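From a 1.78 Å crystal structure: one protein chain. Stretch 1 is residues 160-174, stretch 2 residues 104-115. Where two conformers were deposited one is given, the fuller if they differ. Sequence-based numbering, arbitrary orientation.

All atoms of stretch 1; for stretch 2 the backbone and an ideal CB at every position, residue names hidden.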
ATOM      1  N   ASP A 160       6.389   5.408  14.683  1.00 17.70           N
ATOM      2  CA  ASP A 160       5.741   6.719  14.719  1.00 17.58           C
ATOM      3  C   ASP A 160       6.371   7.701  13.701  1.00 20.51           C
ATOM      4  O   ASP A 160       5.634   8.402  13.008  1.00 19.59           O
ATOM      5  CB  ASP A 160       5.758   7.312  16.137  1.00 20.66           C
ATOM      6  CG  ASP A 160       4.823   6.618  17.130  1.00 43.08           C
ATOM      7  OD1 ASP A 160       3.733   6.155  16.707  1.00 43.25           O
ATOM      8  OD2 ASP A 160       5.164   6.571  18.335  1.00 56.39           O
ATOM      9  N   TYR A 161       7.711   7.685  13.555  1.00 15.37           N
ATOM     10  CA  TYR A 161       8.385   8.532  12.580  1.00 13.21           C
ATOM     11  C   TYR A 161       8.001   8.114  11.139  1.00 14.61           C
ATOM     12  O   TYR A 161       7.566   8.947  10.317  1.00 12.19           O
ATOM     13  CB  TYR A 161       9.917   8.456  12.772  1.00 13.18           C
ATOM     14  CG  TYR A 161      10.668   9.386  11.844  1.00 13.19           C
ATOM     15  CD1 TYR A 161      11.116   8.950  10.597  1.00 14.24           C
ATOM     16  CD2 TYR A 161      10.935  10.702  12.210  1.00 15.02           C
ATOM     17  CE1 TYR A 161      11.824   9.800   9.742  1.00 12.67           C
ATOM     18  CE2 TYR A 161      11.667  11.553  11.376  1.00 16.21           C
ATOM     19  CZ  TYR A 161      12.129  11.090  10.153  1.00 19.02           C
ATOM     20  OH  TYR A 161      12.847  11.940   9.338  1.00 19.44           O
ATOM     21  N   ARG A 162       8.224   6.831  10.813  1.00 11.63           N
ATOM     22  CA  ARG A 162       7.925   6.306   9.467  1.00 10.52           C
ATOM     23  C   ARG A 162       6.447   6.523   9.085  1.00 12.11           C
ATOM     24  O   ARG A 162       6.172   6.842   7.931  1.00 12.71           O
ATOM     25  CB  ARG A 162       8.288   4.830   9.377  1.00 10.67           C
ATOM     26  CG  ARG A 162       9.798   4.644   9.449  1.00 14.93           C
ATOM     27  CD  ARG A 162      10.295   3.318   8.877  1.00 15.47           C
ATOM     28  NE  ARG A 162       9.679   2.189   9.556  1.00 12.88           N
ATOM     29  CZ  ARG A 162       8.840   1.330   8.994  1.00 17.56           C
ATOM     30  NH1 ARG A 162       8.351   0.321   9.696  1.00 13.36           N
ATOM     31  NH2 ARG A 162       8.486   1.471   7.717  1.00 12.02           N
ATOM     32  N   GLN A 163       5.515   6.345  10.029  1.00 11.63           N
ATOM     33  CA  GLN A 163       4.090   6.546   9.720  1.00 10.87           C
ATOM     34  C   GLN A 163       3.806   7.968   9.378  1.00 12.95           C
ATOM     35  O   GLN A 163       3.002   8.211   8.474  1.00 11.98           O
ATOM     36  CB  GLN A 163       3.154   6.085  10.844  1.00 12.51           C
ATOM     37  CG  GLN A 163       3.073   4.575  10.947  1.00 14.94           C
ATOM     38  CD  GLN A 163       2.900   3.863   9.627  1.00 20.38           C
ATOM     39  OE1 GLN A 163       3.703   2.996   9.261  1.00 21.83           O
ATOM     40  NE2 GLN A 163       1.848   4.187   8.890  1.00 15.05           N
ATOM     41  N   ASN A 164       4.462   8.925  10.051  1.00  9.33           N
ATOM     42  CA  ASN A 164       4.227  10.321   9.669  1.00 10.19           C
ATOM     43  C   ASN A 164       4.604  10.565   8.196  1.00 13.67           C
ATOM     44  O   ASN A 164       3.837  11.171   7.435  1.00 12.54           O
ATOM     45  CB  ASN A 164       5.002  11.249  10.576  1.00 14.03           C
ATOM     46  CG  ASN A 164       4.112  12.150  11.374  1.00 44.05           C
ATOM     47  OD1 ASN A 164       4.083  13.360  11.164  1.00 39.59           O
ATOM     48  ND2 ASN A 164       3.348  11.583  12.286  1.00 41.21           N
ATOM     49  N   LEU A 165       5.764  10.036   7.792  1.00 10.41           N
ATOM     50  CA  LEU A 165       6.223  10.186   6.417  1.00  9.93           C
ATOM     51  C   LEU A 165       5.319   9.461   5.449  1.00 12.31           C
ATOM     52  O   LEU A 165       5.001  10.019   4.406  1.00 11.08           O
ATOM     53  CB  LEU A 165       7.665   9.666   6.278  1.00  9.27           C
ATOM     54  CG  LEU A 165       8.778  10.680   6.528  1.00 11.59           C
ATOM     55  CD1 LEU A 165       8.726  11.229   7.951  1.00  9.67           C
ATOM     56  CD2 LEU A 165      10.134  10.025   6.298  1.00 11.62           C
ATOM     57  N   ILE A 166       4.873   8.248   5.801  1.00 10.15           N
ATOM     58  CA  ILE A 166       4.006   7.420   4.928  1.00  9.16           C
ATOM     59  C   ILE A 166       2.651   8.111   4.771  1.00 10.30           C
ATOM     60  O   ILE A 166       2.103   8.146   3.681  1.00 10.71           O
ATOM     61  CB  ILE A 166       3.871   5.975   5.489  1.00 11.67           C
ATOM     62  CG1 ILE A 166       5.189   5.170   5.254  1.00 11.81           C
ATOM     63  CG2 ILE A 166       2.669   5.224   4.854  1.00 12.31           C
ATOM     64  CD1 ILE A 166       5.383   3.949   6.237  1.00 15.30           C
ATOM     65  N   GLN A 167       2.142   8.713   5.838  1.00  8.09           N
ATOM     66  CA  GLN A 167       0.887   9.442   5.752  1.00  7.89           C
ATOM     67  C   GLN A 167       1.031  10.634   4.819  1.00 11.92           C
ATOM     68  O   GLN A 167       0.197  10.818   3.934  1.00 10.75           O
ATOM     69  CB  GLN A 167       0.436   9.912   7.148  1.00  9.48           C
ATOM     70  CG  GLN A 167      -0.145   8.770   8.004  1.00  9.47           C
ATOM     71  CD  GLN A 167      -0.577   9.321   9.363  1.00 20.12           C
ATOM     72  OE1 GLN A 167      -0.030  10.295   9.864  1.00 22.57           O
ATOM     73  NE2 GLN A 167      -1.579   8.728   9.988  1.00 18.20           N
ATOM     74  N   LYS A 168       2.120  11.402   4.968  1.00 11.69           N
ATOM     75  CA  LYS A 168       2.348  12.555   4.099  1.00 10.98           C
ATOM     76  C   LYS A 168       2.527  12.090   2.637  1.00 12.02           C
ATOM     77  O   LYS A 168       1.948  12.656   1.723  1.00 11.87           O
ATOM     78  CB  LYS A 168       3.569  13.359   4.567  1.00 12.35           C
ATOM     79  CG  LYS A 168       3.741  14.633   3.707  1.00 13.84           C
ATOM     80  CD  LYS A 168       4.847  15.551   4.164  1.00 13.30           C
ATOM     81  CE  LYS A 168       4.902  16.797   3.285  1.00 15.49           C
ATOM     82  NZ  LYS A 168       5.947  17.729   3.816  1.00 17.11           N
ATOM     83  N   GLU A 169       3.309  11.043   2.456  1.00  8.17           N
ATOM     84  CA  GLU A 169       3.591  10.489   1.134  1.00  8.26           C
ATOM     85  C   GLU A 169       2.316  10.047   0.421  1.00  9.56           C
ATOM     86  O   GLU A 169       2.044  10.486  -0.691  1.00 10.32           O
ATOM     87  CB  GLU A 169       4.562   9.311   1.238  1.00  8.46           C
ATOM     88  CG  GLU A 169       4.852   8.759  -0.148  1.00  9.77           C
ATOM     89  CD  GLU A 169       5.948   7.726  -0.185  1.00 14.42           C
ATOM     90  OE1 GLU A 169       6.256   7.251  -1.300  1.00 16.09           O
ATOM     91  OE2 GLU A 169       6.486   7.381   0.891  1.00 14.21           O
ATOM     92  N   LEU A 170       1.560   9.139   1.041  1.00  7.26           N
ATOM     93  CA  LEU A 170       0.372   8.608   0.416  1.00  6.87           C
ATOM     94  C   LEU A 170      -0.696   9.626   0.222  1.00 10.30           C
ATOM     95  O   LEU A 170      -1.249   9.681  -0.866  1.00 10.14           O
ATOM     96  CB  LEU A 170      -0.170   7.409   1.225  1.00  6.66           C
ATOM     97  CG  LEU A 170       0.733   6.178   1.176  1.00 10.19           C
ATOM     98  CD1 LEU A 170       0.119   5.039   2.010  1.00 10.79           C
ATOM     99  CD2 LEU A 170       0.913   5.695  -0.295  1.00  9.32           C
ATOM    100  N   THR A 171      -0.977  10.475   1.218  1.00  8.14           N
ATOM    101  CA  THR A 171      -2.033  11.480   1.020  1.00  8.25           C
ATOM    102  C   THR A 171      -1.646  12.495  -0.054  1.00 12.67           C
ATOM    103  O   THR A 171      -2.512  12.927  -0.814  1.00 12.60           O
ATOM    104  CB  THR A 171      -2.394  12.172   2.331  1.00 11.30           C
ATOM    105  OG1 THR A 171      -1.243  12.868   2.838  1.00 10.77           O
ATOM    106  CG2 THR A 171      -2.963  11.166   3.397  1.00 10.98           C
ATOM    107  N   GLY A 172      -0.350  12.786  -0.149  1.00 11.41           N
ATOM    108  CA  GLY A 172       0.202  13.684  -1.153  1.00 10.48           C
ATOM    109  C   GLY A 172       0.081  13.184  -2.586  1.00 13.44           C
ATOM    110  O   GLY A 172       0.083  14.001  -3.512  1.00 11.23           O
ATOM    111  N   TYR A 173      -0.033  11.843  -2.790  1.00 10.82           N
ATOM    112  CA  TYR A 173      -0.205  11.265  -4.131  1.00  9.23           C
ATOM    113  C   TYR A 173      -1.589  11.508  -4.693  1.00 13.25           C
ATOM    114  O   TYR A 173      -1.772  11.337  -5.898  1.00 10.99           O
ATOM    115  CB  TYR A 173       0.112   9.770  -4.167  1.00  8.82           C
ATOM    116  CG  TYR A 173       1.585   9.450  -4.004  1.00  9.58           C
ATOM    117  CD1 TYR A 173       2.571  10.276  -4.558  1.00 11.73           C
ATOM    118  CD2 TYR A 173       2.000   8.348  -3.266  1.00  9.12           C
ATOM    119  CE1 TYR A 173       3.927   9.970  -4.429  1.00 11.32           C
ATOM    120  CE2 TYR A 173       3.350   8.069  -3.073  1.00  9.32           C
ATOM    121  CZ  TYR A 173       4.315   8.886  -3.650  1.00 13.11           C
ATOM    122  OH  TYR A 173       5.643   8.566  -3.505  1.00 13.18           O
ATOM    123  N   ASN A 174      -2.589  11.889  -3.848  1.00 11.20           N
ATOM    124  CA  ASN A 174      -3.964  12.150  -4.326  1.00 10.67           C
ATOM    125  C   ASN A 174      -4.390  11.027  -5.285  1.00 12.12           C
ATOM    126  O   ASN A 174      -4.790  11.263  -6.429  1.00 11.95           O
ATOM    127  CB  ASN A 174      -3.999  13.553  -5.019  1.00 12.17           C
ATOM    128  CG  ASN A 174      -3.847  14.674  -4.013  1.00 19.16           C
ATOM    129  OD1 ASN A 174      -4.579  14.734  -3.013  1.00 15.09           O
ATOM    130  ND2 ASN A 174      -2.900  15.589  -4.255  1.00 15.20           N
ATOM    131  N   UNK A 104      10.435  18.478  11.300  1.00 18.40           N
ATOM    132  CA  UNK A 104      10.455  17.212  10.584  1.00 18.83           C
ATOM    133  C   UNK A 104      11.724  17.128   9.763  1.00 22.69           C
ATOM    134  O   UNK A 104      12.541  18.044   9.837  1.00 22.11           O
ATOM    135  CB  UNK A 104       9.220  17.060   9.694  1.00 18.83           C
ATOM    136  N   UNK A 105      11.911  16.081   8.929  1.00 20.10           N
ATOM    137  CA  UNK A 105      13.109  16.041   8.072  1.00 20.06           C
ATOM    138  C   UNK A 105      13.127  17.231   7.113  1.00 23.98           C
ATOM    139  O   UNK A 105      12.062  17.734   6.728  1.00 22.69           O
ATOM    140  CB  UNK A 105      13.162  14.731   7.283  1.00 20.06           C
ATOM    141  N   UNK A 106      14.320  17.667   6.722  1.00 21.32           N
ATOM    142  CA  UNK A 106      14.461  18.790   5.796  1.00 21.30           C
ATOM    143  C   UNK A 106      13.853  18.537   4.427  1.00 25.23           C
ATOM    144  O   UNK A 106      13.192  19.409   3.853  1.00 25.49           O
ATOM    145  CB  UNK A 106      15.943  19.133   5.629  1.00 21.30           C
ATOM    146  N   UNK A 107      14.068  17.319   3.913  1.00 19.52           N
ATOM    147  CA  UNK A 107      13.575  16.859   2.606  0.50 18.06           C
ATOM    148  C   UNK A 107      13.110  15.425   2.692  1.00 20.32           C
ATOM    149  O   UNK A 107      13.611  14.679   3.527  1.00 20.20           O
ATOM    150  CB  UNK A 107      14.658  16.994   1.534  0.50 18.06           C
ATOM    151  N   UNK A 108      12.183  15.024   1.816  1.00 15.11           N
ATOM    152  CA  UNK A 108      11.756  13.620   1.701  1.00 13.56           C
ATOM    153  C   UNK A 108      11.834  13.300   0.254  1.00 13.83           C
ATOM    154  O   UNK A 108      11.558  14.184  -0.546  1.00 11.53           O
ATOM    155  CB  UNK A 108      10.353  13.369   2.257  1.00 13.56           C
ATOM    156  N   UNK A 109      12.100  12.034  -0.088  1.00 11.66           N
ATOM    157  CA  UNK A 109      12.226  11.607  -1.491  1.00 12.55           C
ATOM    158  C   UNK A 109      10.935  11.829  -2.278  1.00 16.76           C
ATOM    159  O   UNK A 109      10.979  11.997  -3.495  1.00 18.03           O
ATOM    160  CB  UNK A 109      12.619  10.130  -1.558  1.00 12.55           C
ATOM    161  N   UNK A 110       9.779  11.783  -1.593  1.00 11.73           N
ATOM    162  CA  UNK A 110       8.511  11.949  -2.281  1.00 11.22           C
ATOM    163  C   UNK A 110       8.150  13.424  -2.521  1.00 13.95           C
ATOM    164  O   UNK A 110       7.146  13.675  -3.193  1.00 13.52           O
ATOM    165  CB  UNK A 110       7.402  11.269  -1.476  1.00 11.22           C
ATOM    166  N   UNK A 111       8.915  14.413  -1.962  1.00 12.45           N
ATOM    167  CA  UNK A 111       8.589  15.842  -2.168  1.00 12.29           C
ATOM    168  C   UNK A 111       8.539  16.221  -3.659  1.00 15.19           C
ATOM    169  O   UNK A 111       7.564  16.824  -4.102  1.00 14.14           O
ATOM    170  CB  UNK A 111       9.619  16.719  -1.454  1.00 12.29           C
ATOM    171  N   UNK A 112       9.567  15.829  -4.429  1.00 13.19           N
ATOM    172  CA  UNK A 112       9.601  16.116  -5.861  1.00 13.27           C
ATOM    173  C   UNK A 112       8.512  15.308  -6.591  1.00 15.40           C
ATOM    174  O   UNK A 112       7.915  15.798  -7.527  1.00 13.61           O
ATOM    175  CB  UNK A 112      10.983  15.798  -6.436  1.00 13.27           C
ATOM    176  N   UNK A 113       8.237  14.081  -6.123  1.00 11.83           N
ATOM    177  CA  UNK A 113       7.240  13.198  -6.742  1.00 11.67           C
ATOM    178  C   UNK A 113       5.850  13.802  -6.648  1.00 12.72           C
ATOM    179  O   UNK A 113       5.076  13.673  -7.585  1.00 12.97           O
ATOM    180  CB  UNK A 113       7.256  11.818  -6.081  1.00 11.67           C
ATOM    181  N   UNK A 114       5.578  14.554  -5.572  1.00 10.52           N
ATOM    182  CA  UNK A 114       4.288  15.199  -5.358  1.00 10.42           C
ATOM    183  C   UNK A 114       4.008  16.309  -6.370  1.00 16.15           C
ATOM    184  O   UNK A 114       2.846  16.635  -6.583  1.00 17.13           O
ATOM    185  CB  UNK A 114       4.225  15.769  -3.940  1.00 10.42           C
ATOM    186  N   UNK A 115       5.040  16.780  -7.103  1.00 14.77           N
ATOM    187  CA  UNK A 115       4.809  17.741  -8.194  1.00 14.67           C
ATOM    188  C   UNK A 115       4.058  17.086  -9.356  1.00 20.10           C
ATOM    189  O   UNK A 115       3.512  17.797 -10.200  1.00 21.78           O
ATOM    190  CB  UNK A 115       6.138  18.314  -8.689  1.00 14.67           C
TER

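Position 104 has phi/psi of -97/-175, an extended geometry open to any residue, and an ideal CB would find nothing of the helix nearby. The residue is Gly-104, which makes no contact.

At 105 the CA-to-CB bond points toward stretch 1, and the ideal CB lies 3.5 Å from Tyr-161 OH. Phi/psi of -62/151 is polyproline-like. A small or compact apolar side chain would suit, proline among them. Pro-105 packs its ring against the end of Tyr-161 and against Leu-165: CG is 3.4 Å from Tyr-161 OH and 4.3 Å from Leu-165 CD1.

Positions 106 and 107 are out of reach of the helix, so stretch 1 places no demand on them. They are Gly-106, where a CB would have had room, and Thr-107.

Position 108 points toward the helix again, its ideal CB 5.2 Å from Leu-165 CD2. That gap needs one more heavy atom or a small branch to fill it, as in cysteine or valine. Cys-108, with chi1 in m, sets SG 4.0 Å from Leu-165 CG.

Position 109 points sideways, with nothing of stretch 1 within 5.5 Å of its CB. It is Thr-109, whose hydroxyl is hydrogen-bonded elsewhere in the structure.

Position 110 aims directly at the helix. Its ideal CB is 3.8 Å from both Glu-169 CG and Tyr-173 OH, and beyond it lies a surface made by Leu-165 and the aliphatic parts of Lys-168 and Glu-169. A flat or long apolar side chain would suit, such as phenylalanine, leucine or methionine. In Phe-110, chi1 in p lays the ring along this surface. Glu-169 CB sits over one face, 3.7 Å from the ring centroid in a CH-pi contact, while CE2 approaches Leu-165 CB at 4.2 Å and CE1 approaches Lys-168 CG at 3.9 Å.

At 111 CA-to-CB points away, but the extended Lys-168 offers a charge that an acidic side chain could answer. Asp-111 bends its end nearer. Its OD1 stays 4.4 Å from Lys-168 NZ, beyond a salt bridge, and water 1 links them, donating to OD1 (2.7 Å) and accepting from NZ (2.8 Å). Asp-111 OD2 accepts from Cys-108 N at 2.9 Å, steadying the turn.

Position 112 is out of reach and could be polar; it is His-112.

Position 113 points toward Tyr-173, its ideal CB 4.2 Å from CE1, with the Glu-169 carboxylate beyond. A long basic chain fits both features. Arg-113 places CB at the edge of the tyrosine ring. Arg-113 NH1 is 4.4 Å from Glu-169 OE1, opposite charges near each other but beyond a salt bridge.

Position 114 points sideways, yet stretch 1 offers Glu-169 O and the bare CA of Gly-172. A side chain long enough to carry a donor to Glu-169 O and flat enough to lie against Gly-172 would suit: histidine, or glutamine. His-114 NE2 donates to Glu-169 O at 2.9 Å. Gly-172 CA lies over the imidazole face, 3.7 Å from its centroid; a CB there would clash, 2.1 Å from His-114 CE1. The imidazole edge also meets the face of Tyr-173.

Position 115 is out of reach; it is Leu-115.

Stretch 2 (104-115) GPGTCTFDHRHL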
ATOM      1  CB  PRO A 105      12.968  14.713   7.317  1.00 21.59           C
ATOM      2  CG  PRO A 105      11.513  14.387   7.359  1.00 26.17           C
ATOM      3  CD  PRO A 105      11.031  14.918   8.687  1.00 22.11           C
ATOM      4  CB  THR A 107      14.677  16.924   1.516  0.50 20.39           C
ATOM      5  OG1 THR A 107      15.682  15.940   1.784  0.50 21.10           O
ATOM      6  CG2 THR A 107      15.283  18.301   1.333  0.50 15.79           C
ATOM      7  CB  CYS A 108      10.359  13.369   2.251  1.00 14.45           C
ATOM      8  SG  CYS A 108      10.247  13.499   4.049  1.00 18.39           S
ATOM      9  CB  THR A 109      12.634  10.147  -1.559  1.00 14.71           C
ATOM     10  OG1 THR A 109      11.555   9.363  -1.054  1.00 16.17           O
ATOM     11  CG2 THR A 109      13.930   9.865  -0.803  1.00 13.86           C
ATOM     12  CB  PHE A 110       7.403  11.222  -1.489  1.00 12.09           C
ATOM     13  CG  PHE A 110       7.361  11.534  -0.006  1.00 10.94           C
ATOM     14  CD1 PHE A 110       6.851  12.744   0.454  1.00 13.76           C
ATOM     15  CD2 PHE A 110       7.833  10.613   0.930  1.00 13.20           C
ATOM     16  CE1 PHE A 110       6.771  13.011   1.825  1.00 14.97           C
ATOM     17  CE2 PHE A 110       7.751  10.877   2.304  1.00 15.20           C
ATOM     18  CZ  PHE A 110       7.223  12.067   2.738  1.00 13.53           C
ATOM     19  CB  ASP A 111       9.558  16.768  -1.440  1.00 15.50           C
ATOM     20  CG  ASP A 111       9.532  16.672   0.069  1.00 20.89           C
ATOM     21  OD1 ASP A 111       8.518  16.183   0.621  1.00 19.84           O
ATOM     22  OD2 ASP A 111      10.520  17.090   0.699  1.00 24.79           O
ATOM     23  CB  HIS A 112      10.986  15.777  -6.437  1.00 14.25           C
ATOM     24  CG  HIS A 112      11.066  16.050  -7.905  1.00 17.96           C
ATOM     25  ND1 HIS A 112      11.082  17.349  -8.395  1.00 20.55           N
ATOM     26  CD2 HIS A 112      11.066  15.185  -8.948  1.00 19.01           C
ATOM     27  CE1 HIS A 112      11.134  17.232  -9.716  1.00 19.34           C
ATOM     28  NE2 HIS A 112      11.106  15.954 -10.096  1.00 18.96           N
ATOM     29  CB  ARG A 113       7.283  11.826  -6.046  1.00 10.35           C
ATOM     30  CG  ARG A 113       8.661  11.177  -6.135  1.00 12.00           C
ATOM     31  CD  ARG A 113       8.599   9.731  -5.674  1.00 13.95           C
ATOM     32  NE  ARG A 113       8.126   8.853  -6.743  1.00 14.59           N
ATOM     33  CZ  ARG A 113       7.807   7.578  -6.575  1.00 21.11           C
ATOM     34  NH1 ARG A 113       7.859   7.028  -5.367  1.00 13.82           N
ATOM     35  NH2 ARG A 113       7.452   6.836  -7.616  1.00 15.35           N
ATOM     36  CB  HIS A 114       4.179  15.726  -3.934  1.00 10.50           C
ATOM     37  CG  HIS A 114       3.922  14.645  -2.927  1.00 12.92           C
ATOM     38  ND1 HIS A 114       4.111  14.871  -1.586  1.00 13.82           N
ATOM     39  CD2 HIS A 114       3.477  13.370  -3.104  1.00 13.33           C
ATOM     40  CE1 HIS A 114       3.783  13.739  -0.977  1.00 13.08           C
ATOM     41  NE2 HIS A 114       3.413  12.800  -1.856  1.00 12.82           N
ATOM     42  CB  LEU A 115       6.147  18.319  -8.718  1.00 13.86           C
ATOM     43  CG  LEU A 115       7.019  19.066  -7.692  1.00 17.42           C
ATOM     44  CD1 LEU A 115       8.251  19.641  -8.368  1.00 17.86           C
ATOM     45  CD2 LEU A 115       6.230  20.182  -6.982  1.00 23.10           C
TER
HETATM   46  O   HOH W   1       8.337  16.421   3.303  1.00 20.43           O
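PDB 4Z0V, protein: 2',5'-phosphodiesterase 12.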